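Local coordinates for alpha-1,3-glucanase (PDB 7C7D), which hydrolyses alpha-1,3-glucosidic bonds of alpha-1,3-glucan as a glycosidase of family GH87, with a calcium ion bound in its catalytic unit, at residues R475-D480 against E503-G508; H512-V517 against A534-E539. All coordinates share one frame; numbering follows the deposited sequence.

Interaction 1: residues R475-D480 against E503-G508; sequences RVDSYD and EFVSGG
Arg475-Asp477 and Glu503-Val505 run parallel, their axes 4.7 Å apart and 9° from aligned, on successive turns of the pectate lyase-like beta-helix. Val476 N donates to Glu503 O and Val476 O accepts Val505 N; Ser478 N to Val505 O continues the pairing into the turn. On one face, Val476 CB meets the Phe504 ring edge at CD1 (3.9 Å), and Val514 packs on both. On the other, Arg475 and Glu503 lie side by side, Arg475 CB 3.6 Å from Glu503 OE1, but their polar ends part: Glu503 OE1 accepts Gly472 N, while Arg475 NH1 reaches Ser430 and Asn405 and Arg475 NE bridges to Asp477 OD2 (3.1 Å). Asp477 CG is anti to the backbone N (chi1 -167°), beside Val505 CG1, and Asp477 OD1 accepts Gly507 N on its syn side at 2.9 Å. Gly508 N lies over the centre of the Tyr479 ring, Gly508 CA makes a CH-pi contact 3.7 Å from its centroid, and Tyr479 CE2 is 3.4 Å from Gly507 C. An alanine at Tyr479 would probably open a gap beside both glycines, leaving Gly508 freer to move. Ser506 OG donates to Ser478 O at 2.8 Å from above the carbonyl plane.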
loop_
_atom_site.group_PDB
_atom_site.type_symbol
_atom_site.label_atom_id
_atom_site.label_comp_id
_atom_site.label_asym_id
_atom_site.label_seq_id
_atom_site.Cartn_x
_atom_site.Cartn_y
_atom_site.Cartn_z
ATOM N N ARG A 475 -3.128 12.249 -10.192
ATOM C CA ARG A 475 -3.158 12.452 -11.630
ATOM C C ARG A 475 -4.342 11.763 -12.286
ATOM O O ARG A 475 -4.788 10.693 -11.857
ATOM C CB ARG A 475 -1.846 12.066 -12.324
ATOM C CG ARG A 475 -1.639 10.597 -12.591
ATOM C CD ARG A 475 -0.362 10.411 -13.429
ATOM N NE ARG A 475 -0.213 9.029 -13.869
ATOM C CZ ARG A 475 0.294 8.063 -13.114
ATOM N NH1 ARG A 475 0.746 8.322 -11.891
ATOM N NH2 ARG A 475 0.360 6.827 -13.594
ATOM N N VAL A 476 -4.850 12.420 -13.328
ATOM C CA VAL A 476 -5.777 11.836 -14.288
ATOM C C VAL A 476 -5.015 11.731 -15.598
ATOM O O VAL A 476 -4.481 12.733 -16.094
ATOM C CB VAL A 476 -7.058 12.670 -14.446
ATOM C CG1 VAL A 476 -8.004 11.997 -15.437
ATOM C CG2 VAL A 476 -7.737 12.864 -13.096
ATOM N N ASP A 477 -4.948 10.517 -16.151
ATOM C CA ASP A 477 -3.978 10.178 -17.190
ATOM C C ASP A 477 -4.697 9.502 -18.355
ATOM O O ASP A 477 -5.047 8.321 -18.284
ATOM C CB ASP A 477 -2.922 9.270 -16.572
ATOM C CG ASP A 477 -1.697 9.081 -17.445
ATOM O OD1 ASP A 477 -1.758 9.351 -18.667
ATOM O OD2 ASP A 477 -0.660 8.630 -16.890
ATOM N N SER A 478 -4.904 10.245 -19.443
ATOM C CA SER A 478 -5.576 9.726 -20.636
ATOM C C SER A 478 -4.581 8.992 -21.546
ATOM O O SER A 478 -4.424 9.295 -22.731
ATOM C CB SER A 478 -6.224 10.886 -21.374
ATOM O OG SER A 478 -5.240 11.870 -21.645
ATOM N N TYR A 479 -3.914 7.985 -20.973
ATOM C CA TYR A 479 -2.695 7.458 -21.583
ATOM C C TYR A 479 -2.961 6.835 -22.953
ATOM O O TYR A 479 -2.367 7.239 -23.959
ATOM C CB TYR A 479 -2.035 6.470 -20.621
ATOM C CG TYR A 479 -0.617 6.083 -20.985
ATOM C CD1 TYR A 479 -0.350 5.291 -22.100
ATOM C CD2 TYR A 479 0.456 6.489 -20.202
ATOM C CE1 TYR A 479 0.939 4.934 -22.433
ATOM C CE2 TYR A 479 1.756 6.127 -20.528
ATOM C CZ TYR A 479 1.986 5.352 -21.649
ATOM O OH TYR A 479 3.266 4.977 -21.999
ATOM N N ASP A 480 -3.836 5.833 -23.017
ATOM C CA ASP A 480 -4.127 5.176 -24.287
ATOM C C ASP A 480 -5.471 5.561 -24.885
ATOM O O ASP A 480 -5.765 5.158 -26.019
ATOM C CB ASP A 480 -4.015 3.649 -24.153
ATOM C CG ASP A 480 -2.573 3.190 -24.017
ATOM O OD1 ASP A 480 -1.782 3.432 -24.957
ATOM O OD2 ASP A 480 -2.230 2.612 -22.963
ATOM N N GLU A 503 -2.367 16.684 -11.384
ATOM C CA GLU A 503 -1.757 16.556 -12.699
ATOM C C GLU A 503 -2.766 15.980 -13.679
ATOM O O GLU A 503 -3.448 14.997 -13.372
ATOM C CB GLU A 503 -0.528 15.645 -12.637
ATOM C CG GLU A 503 0.091 15.389 -14.002
ATOM C CD GLU A 503 1.179 14.337 -13.997
ATOM O OE1 GLU A 503 1.354 13.624 -12.983
ATOM O OE2 GLU A 503 1.859 14.218 -15.038
ATOM N N PHE A 504 -2.865 16.601 -14.848
ATOM C CA PHE A 504 -3.715 16.124 -15.930
ATOM C C PHE A 504 -2.812 15.916 -17.132
ATOM O O PHE A 504 -2.147 16.851 -17.583
ATOM C CB PHE A 504 -4.837 17.132 -16.192
ATOM C CG PHE A 504 -5.593 17.468 -14.946
ATOM C CD1 PHE A 504 -6.426 16.535 -14.366
ATOM C CD2 PHE A 504 -5.392 18.670 -14.292
ATOM C CE1 PHE A 504 -7.093 16.810 -13.186
ATOM C CE2 PHE A 504 -6.050 18.953 -13.113
ATOM C CZ PHE A 504 -6.913 18.024 -12.563
ATOM N N VAL A 505 -2.729 14.678 -17.607
ATOM C CA VAL A 505 -1.685 14.321 -18.554
ATOM C C VAL A 505 -2.222 13.243 -19.480
ATOM O O VAL A 505 -3.119 12.477 -19.120
ATOM C CB VAL A 505 -0.407 13.873 -17.798
ATOM C CG1 VAL A 505 -0.653 12.589 -17.012
ATOM C CG2 VAL A 505 0.780 13.718 -18.738
ATOM N N SER A 506 -1.674 13.189 -20.687
ATOM C CA SER A 506 -1.837 12.042 -21.570
ATOM C C SER A 506 -0.438 11.440 -21.653
ATOM O O SER A 506 0.391 11.853 -22.466
ATOM C CB SER A 506 -2.388 12.475 -22.913
ATOM O OG SER A 506 -2.823 11.361 -23.670
ATOM N N GLY A 507 -0.176 10.475 -20.773
ATOM C CA GLY A 507 1.184 10.116 -20.400
ATOM C C GLY A 507 1.998 9.420 -21.474
ATOM O O GLY A 507 3.222 9.322 -21.320
ATOM N N GLY A 508 1.365 8.917 -22.530
ATOM C CA GLY A 508 2.107 8.311 -23.611
ATOM C C GLY A 508 2.454 9.255 -24.732
ATOM O O GLY A 508 3.023 8.826 -25.740
HETATM O O HOH W 1 -0.881 9.465 -24.181
#

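Interaction 2: residues H512-V517 against A534-E539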
loop_
_atom_site.group_PDB
_atom_site.type_symbol
_atom_site.label_atom_id
_atom_site.label_comp_id
_atom_site.label_asym_id
_atom_site.label_seq_id
_atom_site.Cartn_x
_atom_site.Cartn_y
_atom_site.Cartn_z
ATOM N N HIS A 512 -4.514 12.373 -26.042
ATOM C CA HIS A 512 -5.924 12.135 -25.771
ATOM C C HIS A 512 -6.423 13.110 -24.712
ATOM O O HIS A 512 -5.702 13.467 -23.773
ATOM C CB HIS A 512 -6.138 10.710 -25.266
ATOM C CG HIS A 512 -5.611 9.658 -26.189
ATOM N ND1 HIS A 512 -6.110 9.464 -27.460
ATOM C CD2 HIS A 512 -4.628 8.743 -26.024
ATOM C CE1 HIS A 512 -5.451 8.476 -28.040
ATOM N NE2 HIS A 512 -4.550 8.020 -27.190
ATOM N N ALA A 513 -7.685 13.517 -24.841
ATOM C CA ALA A 513 -8.226 14.545 -23.961
ATOM C C ALA A 513 -8.431 14.036 -22.536
ATOM O O ALA A 513 -8.935 12.930 -22.309
ATOM C CB ALA A 513 -9.559 15.057 -24.502
ATOM N N VAL A 514 -8.036 14.864 -21.574
ATOM C CA VAL A 514 -8.517 14.758 -20.205
ATOM C C VAL A 514 -9.694 15.720 -20.116
ATOM O O VAL A 514 -9.529 16.934 -20.264
ATOM C CB VAL A 514 -7.425 15.105 -19.186
ATOM C CG1 VAL A 514 -8.032 15.222 -17.792
ATOM C CG2 VAL A 514 -6.331 14.051 -19.204
ATOM N N LYS A 515 -10.885 15.171 -19.907
ATOM C CA LYS A 515 -12.114 15.952 -19.924
ATOM C C LYS A 515 -13.081 15.298 -18.951
ATOM O O LYS A 515 -12.819 14.213 -18.429
ATOM C CB LYS A 515 -12.708 15.987 -21.336
ATOM C CG LYS A 515 -12.828 14.606 -21.969
ATOM C CD LYS A 515 -13.584 14.651 -23.288
ATOM C CE LYS A 515 -13.714 13.255 -23.886
ATOM N NZ LYS A 515 -14.716 13.209 -24.986
ATOM N N ASN A 516 -14.206 15.975 -18.705
ATOM C CA ASN A 516 -15.226 15.484 -17.774
ATOM C C ASN A 516 -14.694 15.397 -16.351
ATOM O O ASN A 516 -15.190 14.610 -15.539
ATOM C CB ASN A 516 -15.835 14.145 -18.201
ATOM C CG ASN A 516 -16.264 14.137 -19.652
ATOM O OD1 ASN A 516 -16.949 15.049 -20.108
ATOM N ND2 ASN A 516 -15.870 13.099 -20.383
ATOM N N VAL A 517 -13.696 16.217 -16.035
ATOM C CA VAL A 517 -13.063 16.222 -14.723
ATOM C C VAL A 517 -13.548 17.433 -13.944
ATOM O O VAL A 517 -13.519 18.561 -14.452
ATOM C CB VAL A 517 -11.531 16.261 -14.851
ATOM C CG1 VAL A 517 -10.868 16.475 -13.478
ATOM C CG2 VAL A 517 -11.024 14.996 -15.509
ATOM N N ALA A 534 -1.098 20.895 -15.960
ATOM C CA ALA A 534 -1.985 20.525 -17.060
ATOM C C ALA A 534 -1.163 20.333 -18.328
ATOM O O ALA A 534 -0.641 21.299 -18.895
ATOM C CB ALA A 534 -3.066 21.580 -17.271
ATOM N N GLU A 535 -1.067 19.086 -18.779
ATOM C CA GLU A 535 -0.254 18.738 -19.929
ATOM C C GLU A 535 -1.011 17.972 -21.000
ATOM O O GLU A 535 -0.422 17.637 -22.032
ATOM C CB GLU A 535 0.965 17.928 -19.485
ATOM C CG GLU A 535 1.853 18.707 -18.560
ATOM C CD GLU A 535 3.053 17.913 -18.142
ATOM O OE1 GLU A 535 2.937 17.156 -17.160
ATOM O OE2 GLU A 535 4.099 18.025 -18.813
ATOM N N ALA A 536 -2.259 17.661 -20.780
ATOM C CA ALA A 536 -3.105 17.058 -21.791
ATOM C C ALA A 536 -4.042 18.104 -22.366
ATOM O O ALA A 536 -4.384 19.072 -21.686
ATOM C CB ALA A 536 -3.966 15.959 -21.167
ATOM N N PRO A 537 -4.482 17.950 -23.611
ATOM C CA PRO A 537 -5.621 18.741 -24.085
ATOM C C PRO A 537 -6.879 18.315 -23.345
ATOM O O PRO A 537 -6.945 17.239 -22.749
ATOM C CB PRO A 537 -5.707 18.379 -25.571
ATOM C CG PRO A 537 -5.120 16.994 -25.643
ATOM C CD PRO A 537 -4.048 16.939 -24.595
ATOM N N GLY A 538 -7.889 19.183 -23.383
ATOM C CA GLY A 538 -9.165 18.853 -22.774
ATOM C C GLY A 538 -9.741 19.992 -21.955
ATOM O O GLY A 538 -9.614 21.159 -22.336
ATOM N N GLU A 539 -10.383 19.669 -20.835
ATOM C CA GLU A 539 -11.000 20.683 -19.993
ATOM C C GLU A 539 -11.255 20.102 -18.612
ATOM O O GLU A 539 -11.474 18.897 -18.455
ATOM C CB GLU A 539 -12.313 21.216 -20.595
ATOM C CG GLU A 539 -13.350 20.148 -20.958
ATOM C CD GLU A 539 -14.182 19.667 -19.771
ATOM O OE1 GLU A 539 -14.754 18.548 -19.856
ATOM O OE2 GLU A 539 -14.263 20.402 -18.754
HETATM O O HOH W 2 -17.896 17.635 -19.415
HETATM O O HOH W 3 -15.382 19.406 -16.436
#
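Val514 is gripped by the backbone of the 534-539 segment on both its polar atoms: its N donates to Pro537 O (2.9 Å) and its O accepts Glu539 N (2.9 Å). This short parallel pairing, centred on Val514 and Gly538, joins two turns of the beta-helix just before the first of them bends round a corner at Asn516. Gly538 lies so close to Val514 O that a beta carbon there would collide with it; at its backbone angles a beta carbon would also press on the carbonyl O of Pro537. Away from the paired backbone, buried Val514 CG2 rests on Ala536 CB at 3.6 Å.

The Glu539 side chain reaches across the corner. Its CG lies between the backbone N and the carbonyl carbon, and the chain then bends about CB-CG (chi2 82°), which brings Glu539 CD to 3.8 Å from Asn516 N. From there Glu539 OE1 accepts Asn516 N at 2.9 Å in an almost straight bond (173° at the hydrogen), the donor arriving from above the carboxylate plane. Lys515 CB lies 3.6 Å from Glu539 OE1, and a water that donates to Asn516 OD1 also gives this oxygen a weak bond. Glu539 OE2 turns to the oxygen of a second water at 2.8 Å, which donates to Val517 O as well. The extended Lys515 chain runs elsewhere, its NZ making a long, weak ion pair with Glu484.

In a regular parallel pairing the next acceptor for Asn516 N would be Glu539 O; at the corner the N-H goes to the side-chain OE1 of Glu539, and within the two segments Glu539 O keeps only the CA-H...O contact with Lys515 CA. A carboxylate oxygen thus takes over from the backbone where the chain turns, and its probable negative charge would strengthen the bond to the corner N-H.

How the interactions relate
Interaction 1 closes at Gly508 before interaction 2 opens at His512, so the two come in series along the chain, with centres about 8 Å apart on the same side of the molecule. Strands 474-477, 502-505 and 530-534 are consecutive members of one parallel sheet of the beta-helix; interaction 2 lies where the chain leaves this sheet for strands 514-515 and 538-550. They touch directly: Ser478 OG probably hydrogen-bonds to His512 O, and Phe504 O probably accepts Glu535 N. Interaction 1 thus joins the turn carrying 474-477 to the one carrying 502-505, and interaction 2 joins that same turn, through 514-515, to the next one, 530-539.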